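Local coordinates for putative type VI secretion protein (Escherichia coli, PDB 4HH5) that forms the N-terminal domain of ClpV1, a ClpA/ClpB-family protein of type VI secretion that probably hydrolyses ATP in its other domains, at residues A[10-13]-A[14-17]; A[62-66]-A[67-71]; A[138-141]-A[142-146]. All coordinates share one frame; numbering follows the deposited sequence.

Interaction 1 of 3, residues A[10-13]-A[14-17]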
loop_
_atom_site.group_PDB
_atom_site.type_symbol
_atom_site.label_atom_id
_atom_site.label_comp_id
_atom_site.label_asym_id
_atom_site.label_seq_id
_atom_site.Cartn_x
_atom_site.Cartn_y
_atom_site.Cartn_z
ATOM N N ALA A 10 -0.817 8.994 14.381
ATOM C CA ALA A 10 -0.294 7.779 15.021
ATOM C C ALA A 10 -0.257 6.619 14.014
ATOM O O ALA A 10 0.687 5.829 14.010
ATOM C CB ALA A 10 -1.147 7.410 16.221
ATOM N N LEU A 11 -1.279 6.555 13.146
ATOM C CA LEU A 11 -1.447 5.571 12.083
ATOM C C LEU A 11 -0.259 5.697 11.104
ATOM O O LEU A 11 0.372 4.691 10.784
ATOM C CB LEU A 11 -2.777 5.893 11.377
ATOM C CG LEU A 11 -3.663 4.776 10.885
ATOM C CD1 LEU A 11 -4.338 4.040 12.051
ATOM C CD2 LEU A 11 -4.745 5.348 9.987
ATOM N N LEU A 12 0.084 6.936 10.695
ATOM C CA LEU A 12 1.231 7.215 9.811
ATOM C C LEU A 12 2.552 6.811 10.463
ATOM O O LEU A 12 3.424 6.263 9.783
ATOM C CB LEU A 12 1.285 8.699 9.413
ATOM C CG LEU A 12 0.182 9.220 8.506
ATOM C CD1 LEU A 12 0.363 10.694 8.253
ATOM C CD2 LEU A 12 0.144 8.467 7.169
ATOM N N ARG A 13 2.686 7.045 11.789
ATOM C CA ARG A 13 3.889 6.658 12.532
ATOM C C ARG A 13 4.041 5.133 12.663
ATOM O O ARG A 13 5.142 4.656 12.938
ATOM C CB ARG A 13 3.920 7.302 13.923
ATOM C CG ARG A 13 4.139 8.808 13.892
ATOM C CD ARG A 13 4.543 9.370 15.260
ATOM N NE ARG A 13 3.633 8.982 16.351
ATOM C CZ ARG A 13 2.459 9.556 16.609
ATOM N NH1 ARG A 13 2.002 10.528 15.830
ATOM N NH2 ARG A 13 1.718 9.136 17.623
ATOM N N ARG A 14 2.949 4.374 12.484
ATOM C CA ARG A 14 2.998 2.911 12.579
ATOM C C ARG A 14 3.536 2.246 11.314
ATOM O O ARG A 14 3.971 1.093 11.360
ATOM C CB ARG A 14 1.627 2.353 12.958
ATOM C CG ARG A 14 1.429 2.360 14.463
ATOM C CD ARG A 14 -0.026 2.279 14.792
ATOM N NE ARG A 14 -0.271 2.589 16.198
ATOM C CZ ARG A 14 -1.335 3.252 16.634
ATOM N NH1 ARG A 14 -2.260 3.673 15.780
ATOM N NH2 ARG A 14 -1.484 3.501 17.927
ATOM N N LEU A 15 3.514 2.965 10.189
ATOM C CA LEU A 15 4.045 2.448 8.923
ATOM C C LEU A 15 5.520 2.129 9.088
ATOM O O LEU A 15 6.261 2.920 9.697
ATOM C CB LEU A 15 3.901 3.481 7.800
ATOM C CG LEU A 15 2.493 3.780 7.316
ATOM C CD1 LEU A 15 2.482 5.015 6.434
ATOM C CD2 LEU A 15 1.882 2.577 6.594
ATOM N N ASN A 16 5.949 0.967 8.567
ATOM C CA ASN A 16 7.368 0.637 8.612
ATOM C C ASN A 16 8.063 1.591 7.618
ATOM O O ASN A 16 7.367 2.305 6.880
ATOM C CB ASN A 16 7.617 -0.852 8.293
ATOM C CG ASN A 16 7.332 -1.277 6.865
ATOM O OD1 ASN A 16 6.898 -0.500 6.006
ATOM N ND2 ASN A 16 7.563 -2.535 6.592
ATOM N N HIS A 17 9.401 1.603 7.603
ATOM C CA HIS A 17 10.161 2.498 6.737
ATOM C C HIS A 17 9.944 2.353 5.230
ATOM O O HIS A 17 9.847 3.363 4.537
ATOM C CB HIS A 17 11.627 2.611 7.177
ATOM C CG HIS A 17 11.778 3.269 8.520
ATOM N ND1 HIS A 17 10.980 4.341 8.902
ATOM C CD2 HIS A 17 12.637 2.990 9.526
ATOM C CE1 HIS A 17 11.370 4.664 10.123
ATOM N NE2 HIS A 17 12.369 3.891 10.539
HETATM O O HOH W 1 6.187 5.728 9.816
#
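Arg14 lies back along the last turn of helix 2-14 and covers Ala10. Its chain is extended from CG to NE and runs beside the Ala10 carbonyl, with Arg14 CG 3.6 Å from Ala10 O. The guanidinium ends over Ala10, whose CB sits against one face, 3.9 Å from Arg14 NH1. Arg13 also turns back toward Ala10. Its chain bends at chi3 (-52°), which brings a guanidinium face over Ala10 CA.

The backbone bonds are those of a helix running out. Arg14 N bonds to Leu11 O at 3.1 Å. Its bond to Ala10 O is weak and strongly bent, at 122°. Leu15 N makes a weak bond to Leu12 O at 3.3 Å. A water donates to Leu12 O and to Leu15 O, 2.8 Å from each, and so bridges the helix end to the turn that follows.

The apolar side is small within the turn. Leu12 CD2 meets Leu15 CD1 at 4.2 Å. Both leucines also pack on Leu98 of helix 92-107 and Leu23 of helix 17-32.

Asn16 then N-caps helix 17-32. Its OD1 accepts from Cys19 N, and its ND2 bonds to Glu158. The turn thus joins two helices of the Clp N-terminal domain. The backbone bonding weakens here, while the water bridge, the leucines and the Arg14 guanidinium over Ala10 tie the turn together. The cation-pi contact with Trp102 of helix 92-107 would be expected to favour the positive charge of Arg14.

Interaction 2 of 3, residues A[62-66]-A[67-71]; sequences YDWDM and DAIWQ
Asp65 OD1 accepts from Ala68 N at 3.2 Å, a side-chain N-cap at the start of helix 66-78. The helix belongs to the Clp N-terminal domain, and the loop 62-65 brings the chain to it from helix 54-61.

The capping bond is fairly straight, 159° at the hydrogen. The N-H meets OD1 from above the carboxylate plane. Asp65 CG stands anti to its own backbone N (chi1 177°), which swings the carboxylate over the first turn. Its other oxygen, Asp65 OD2, rests 3.5 Å from Ala68 CB. The negative group sits at the helix N-terminus, where the helix dipole would be expected to stabilise it. The carboxylate of Asp67 lies nearby without touching it, a like charge that may offset part of that gain.

Backbone bonds continue the turn. Trp70 N bonds to Met66 O at 3.0 Å and is close to straight. Ile69 N reaches Asp65 O in a weak bond of 3.4 Å. Asp65 therefore serves the helix start with both its side chain and its carbonyl.

Apolar contacts centre on Ile69, the buried residue of the group. The Met66 and Ile69 chains run alongside each other in one direction, and Met66 SD comes to 4.1 Å from Ile69 CD1. The Met66 chain folds at chi2 and chi3. Both residues pack on Leu48 of helix 40-50, and Ile69 also meets Leu134. Trp70 takes Leu45 and Glu49 of the same helix, while Trp64 packs on Pro136.

The indole of Trp64 approaches Ile69 obliquely, with Trp64 CE3 3.9 Å from Ile69 CD1.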
loop_
_atom_site.group_PDB
_atom_site.type_symbol
_atom_site.label_atom_id
_atom_site.label_comp_id
_atom_site.label_asym_id
_atom_site.label_seq_id
_atom_site.Cartn_x
_atom_site.Cartn_y
_atom_site.Cartn_z
ATOM N N TYR A 62 4.092 -16.315 -6.700
ATOM C CA TYR A 62 2.853 -16.697 -7.383
ATOM C C TYR A 62 2.808 -16.371 -8.868
ATOM O O TYR A 62 1.756 -16.470 -9.490
ATOM C CB TYR A 62 1.630 -16.205 -6.603
ATOM C CG TYR A 62 1.561 -16.884 -5.257
ATOM C CD1 TYR A 62 1.130 -18.203 -5.141
ATOM C CD2 TYR A 62 2.042 -16.253 -4.113
ATOM C CE1 TYR A 62 1.136 -18.862 -3.916
ATOM C CE2 TYR A 62 2.053 -16.903 -2.879
ATOM C CZ TYR A 62 1.609 -18.211 -2.787
ATOM O OH TYR A 62 1.617 -18.854 -1.575
ATOM N N ASP A 63 3.970 -16.031 -9.435
ATOM C CA ASP A 63 4.181 -15.746 -10.849
ATOM C C ASP A 63 3.194 -14.748 -11.451
ATOM O O ASP A 63 2.604 -14.994 -12.503
ATOM C CB ASP A 63 4.282 -17.048 -11.666
ATOM C CG ASP A 63 5.035 -16.871 -12.967
ATOM O OD1 ASP A 63 6.088 -16.184 -12.957
ATOM O OD2 ASP A 63 4.569 -17.400 -13.997
ATOM N N TRP A 64 3.006 -13.623 -10.763
ATOM C CA TRP A 64 2.149 -12.558 -11.261
ATOM C C TRP A 64 2.856 -11.896 -12.428
ATOM O O TRP A 64 4.091 -11.815 -12.441
ATOM C CB TRP A 64 1.916 -11.494 -10.181
ATOM C CG TRP A 64 1.170 -11.944 -8.960
ATOM C CD1 TRP A 64 0.574 -13.154 -8.745
ATOM C CD2 TRP A 64 0.919 -11.162 -7.794
ATOM N NE1 TRP A 64 -0.018 -13.177 -7.508
ATOM C CE2 TRP A 64 0.189 -11.969 -6.894
ATOM C CE3 TRP A 64 1.288 -9.862 -7.393
ATOM C CZ2 TRP A 64 -0.194 -11.518 -5.626
ATOM C CZ3 TRP A 64 0.927 -9.427 -6.128
ATOM C CH2 TRP A 64 0.168 -10.238 -5.274
ATOM N N ASP A 65 2.082 -11.433 -13.417
ATOM C CA ASP A 65 2.671 -10.685 -14.518
ATOM C C ASP A 65 2.807 -9.258 -13.955
ATOM O O ASP A 65 1.849 -8.490 -13.971
ATOM C CB ASP A 65 1.776 -10.742 -15.775
ATOM C CG ASP A 65 2.287 -9.933 -16.964
ATOM O OD1 ASP A 65 3.300 -9.211 -16.811
ATOM O OD2 ASP A 65 1.645 -9.974 -18.017
ATOM N N MET A 66 3.983 -8.949 -13.380
ATOM C CA MET A 66 4.274 -7.652 -12.750
ATOM C C MET A 66 4.247 -6.502 -13.739
ATOM O O MET A 66 3.879 -5.387 -13.358
ATOM C CB MET A 66 5.618 -7.669 -11.992
ATOM C CG MET A 66 5.719 -8.749 -10.929
ATOM S SD MET A 66 4.444 -8.642 -9.644
ATOM C CE MET A 66 5.156 -7.391 -8.597
ATOM N N ASP A 67 4.652 -6.763 -14.997
ATOM C CA ASP A 67 4.660 -5.761 -16.069
ATOM C C ASP A 67 3.254 -5.257 -16.341
ATOM O O ASP A 67 3.076 -4.053 -16.460
ATOM C CB ASP A 67 5.296 -6.313 -17.363
ATOM C CG ASP A 67 6.815 -6.333 -17.375
ATOM O OD1 ASP A 67 7.423 -6.308 -16.280
ATOM O OD2 ASP A 67 7.401 -6.388 -18.483
ATOM N N ALA A 68 2.259 -6.173 -16.417
ATOM C CA ALA A 68 0.856 -5.822 -16.650
ATOM C C ALA A 68 0.292 -5.006 -15.479
ATOM O O ALA A 68 -0.473 -4.071 -15.711
ATOM C CB ALA A 68 0.026 -7.064 -16.897
ATOM N N ILE A 69 0.710 -5.315 -14.232
ATOM C CA ILE A 69 0.269 -4.560 -13.050
ATOM C C ILE A 69 0.816 -3.138 -13.129
ATOM O O ILE A 69 0.066 -2.189 -12.912
ATOM C CB ILE A 69 0.648 -5.251 -11.709
ATOM C CG1 ILE A 69 0.048 -6.679 -11.611
ATOM C CG2 ILE A 69 0.214 -4.383 -10.514
ATOM C CD1 ILE A 69 0.614 -7.544 -10.482
ATOM N N TRP A 70 2.124 -3.001 -13.440
ATOM C CA TRP A 70 2.800 -1.709 -13.575
ATOM C C TRP A 70 2.126 -0.864 -14.664
ATOM O O TRP A 70 1.838 0.304 -14.420
ATOM C CB TRP A 70 4.300 -1.898 -13.893
ATOM C CG TRP A 70 5.025 -0.599 -14.104
ATOM C CD1 TRP A 70 5.384 -0.044 -15.295
ATOM C CD2 TRP A 70 5.376 0.354 -13.094
ATOM N NE1 TRP A 70 5.976 1.183 -15.086
ATOM C CE2 TRP A 70 5.979 1.453 -13.744
ATOM C CE3 TRP A 70 5.252 0.380 -11.694
ATOM C CZ2 TRP A 70 6.451 2.571 -13.044
ATOM C CZ3 TRP A 70 5.748 1.473 -11.002
ATOM C CH2 TRP A 70 6.338 2.552 -11.674
ATOM N N GLN A 71 1.874 -1.454 -15.848
ATOM C CA GLN A 71 1.226 -0.769 -16.979
ATOM C C GLN A 71 -0.192 -0.295 -16.648
ATOM O O GLN A 71 -0.579 0.794 -17.059
ATOM C CB GLN A 71 1.227 -1.649 -18.238
ATOM C CG GLN A 71 2.595 -1.778 -18.921
ATOM C CD GLN A 71 3.148 -0.474 -19.457
ATOM O OE1 GLN A 71 2.431 0.356 -20.033
ATOM N NE2 GLN A 71 4.447 -0.273 -19.291
#

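Interaction 3 of 3, residues A[138-141]-A[142-146]; sequences LTLS and QSQLQ
Leu140 and Leu145 meet on the buried side, their side chains crossing at about a right angle. Leu140 CD1 lies 3.9 Å from Leu145 CD2. Leu58 of helix 54-61 touches both leucines, and Leu145 also packs on Val116 and Leu119 of helix 115-124. Leu145 N bonds to Ser141 O at 3.0 Å, the first full turn of helix 142-147, and Leu145 CG rests against that same oxygen. Leu140 O accepts from Thr123 OG1 and so ties the loop to helix 115-124.

Ser141 is the N-cap residue of the helix. Gln144, three residues on, turns back so that its OE1 accepts from Ser141 N at 3.1 Å, nearly straight at 167°. This is the side-chain-to-N-cap bond of a capping box, made by the third residue of the helix. Gln144 CG stands beside its own backbone N (chi1 -71°), and the chain is extended beyond it. That carries the amide back over the cap, with Gln144 CG 3.4 Å from Ser141 OG. The Gln144 side chain crosses Leu140 at about a right angle, and OE1 lies close to Leu140 CA.

The other side is looser and polar. Ser141 OG points across the start of the helix, 3.1 Å from Gln144 N and 2.9 Å from the OG of solvent-exposed Ser143. A water donates to both Thr139 O and Gln144 OE1, at 2.6 and 2.7 Å. Gln144 OE1 is therefore gripped twice, by a backbone N-H and by a water. Thr139 OG1 turns instead to Pro136 O.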
loop_
_atom_site.group_PDB
_atom_site.type_symbol
_atom_site.label_atom_id
_atom_site.label_comp_id
_atom_site.label_asym_id
_atom_site.label_seq_id
_atom_site.Cartn_x
_atom_site.Cartn_y
_atom_site.Cartn_z
ATOM N N LEU A 138 -5.740 -9.426 -5.455
ATOM C CA LEU A 138 -6.976 -9.926 -4.835
ATOM C C LEU A 138 -7.076 -11.462 -4.808
ATOM O O LEU A 138 -8.080 -11.998 -4.327
ATOM C CB LEU A 138 -8.209 -9.315 -5.541
ATOM C CG LEU A 138 -8.240 -7.783 -5.705
ATOM C CD1 LEU A 138 -9.480 -7.343 -6.465
ATOM C CD2 LEU A 138 -8.161 -7.065 -4.352
ATOM N N THR A 139 -6.046 -12.169 -5.315
ATOM C CA THR A 139 -6.045 -13.637 -5.411
ATOM C C THR A 139 -5.743 -14.384 -4.119
ATOM O O THR A 139 -6.217 -15.507 -3.957
ATOM C CB THR A 139 -5.219 -14.159 -6.604
ATOM O OG1 THR A 139 -3.848 -13.814 -6.423
ATOM C CG2 THR A 139 -5.743 -13.669 -7.954
ATOM N N LEU A 140 -4.941 -13.795 -3.219
ATOM C CA LEU A 140 -4.597 -14.433 -1.946
ATOM C C LEU A 140 -5.542 -13.944 -0.860
ATOM O O LEU A 140 -5.889 -12.771 -0.838
ATOM C CB LEU A 140 -3.131 -14.136 -1.547
ATOM C CG LEU A 140 -2.032 -14.577 -2.528
ATOM C CD1 LEU A 140 -0.753 -13.797 -2.297
ATOM C CD2 LEU A 140 -1.773 -16.080 -2.445
ATOM N N SER A 141 -5.994 -14.847 0.012
ATOM C CA SER A 141 -6.861 -14.492 1.130
ATOM C C SER A 141 -5.994 -14.002 2.300
ATOM O O SER A 141 -4.781 -14.241 2.298
ATOM C CB SER A 141 -7.664 -15.704 1.567
ATOM O OG SER A 141 -6.796 -16.667 2.138
ATOM N N GLN A 142 -6.613 -13.386 3.323
ATOM C CA GLN A 142 -5.884 -12.935 4.516
ATOM C C GLN A 142 -5.266 -14.121 5.253
ATOM O O GLN A 142 -4.133 -14.010 5.738
ATOM C CB GLN A 142 -6.788 -12.100 5.446
ATOM C CG GLN A 142 -6.104 -11.562 6.723
ATOM C CD GLN A 142 -4.764 -10.900 6.470
ATOM O OE1 GLN A 142 -4.671 -9.857 5.839
ATOM N NE2 GLN A 142 -3.694 -11.489 6.969
ATOM N N SER A 143 -5.976 -15.270 5.288
ATOM C CA SER A 143 -5.463 -16.482 5.940
ATOM C C SER A 143 -4.215 -16.991 5.224
ATOM O O SER A 143 -3.256 -17.364 5.895
ATOM C CB SER A 143 -6.532 -17.568 6.055
ATOM O OG SER A 143 -7.237 -17.737 4.838
ATOM N N GLN A 144 -4.188 -16.920 3.877
ATOM C CA GLN A 144 -3.013 -17.319 3.094
ATOM C C GLN A 144 -1.831 -16.385 3.351
ATOM O O GLN A 144 -0.707 -16.857 3.516
ATOM C CB GLN A 144 -3.339 -17.427 1.598
ATOM C CG GLN A 144 -4.217 -18.642 1.282
ATOM C CD GLN A 144 -4.734 -18.662 -0.131
ATOM O OE1 GLN A 144 -4.985 -17.627 -0.750
ATOM N NE2 GLN A 144 -4.944 -19.854 -0.659
ATOM N N LEU A 145 -2.086 -15.072 3.416
ATOM C CA LEU A 145 -1.039 -14.071 3.681
ATOM C C LEU A 145 -0.381 -14.277 5.036
ATOM O O LEU A 145 0.841 -14.149 5.163
ATOM C CB LEU A 145 -1.607 -12.643 3.574
ATOM C CG LEU A 145 -2.072 -12.217 2.187
ATOM C CD1 LEU A 145 -2.808 -10.908 2.255
ATOM C CD2 LEU A 145 -0.915 -12.160 1.196
ATOM N N GLN A 146 -1.198 -14.606 6.041
ATOM C CA GLN A 146 -0.769 -14.870 7.416
ATOM C C GLN A 146 0.173 -16.083 7.449
ATOM O O GLN A 146 1.234 -16.023 8.072
ATOM C CB GLN A 146 -2.014 -15.146 8.264
ATOM C CG GLN A 146 -1.888 -14.762 9.715
ATOM C CD GLN A 146 -3.101 -15.258 10.451
ATOM O OE1 GLN A 146 -4.184 -14.667 10.390
ATOM N NE2 GLN A 146 -2.959 -16.405 11.089
HETATM O O HOH W 2 -5.937 -18.007 -3.223
#

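All three contacts sit where a helix starts or ends in the Clp N-terminal domain. Interaction 1 joins two helices through a short turn. Interactions 2 and 3 are helix starts. In interaction 2 the residue before the helix caps it with its side chain; in interaction 3 a helix side chain bonds back to the N-cap residue. These two touch, with centres about 18 Å apart: Tyr62 CE2 packs on Leu140 CD2 at 3.9 Å, and Trp64 CZ2 on Leu140 CD1 at 4.1 Å. Interaction 1 stands apart. Its centre is about 27 Å from that of interaction 2, on the opposite side of the chain's centre. Its nearest atoms are about 16 Å from interaction 2 and about 13 Å from interaction 3.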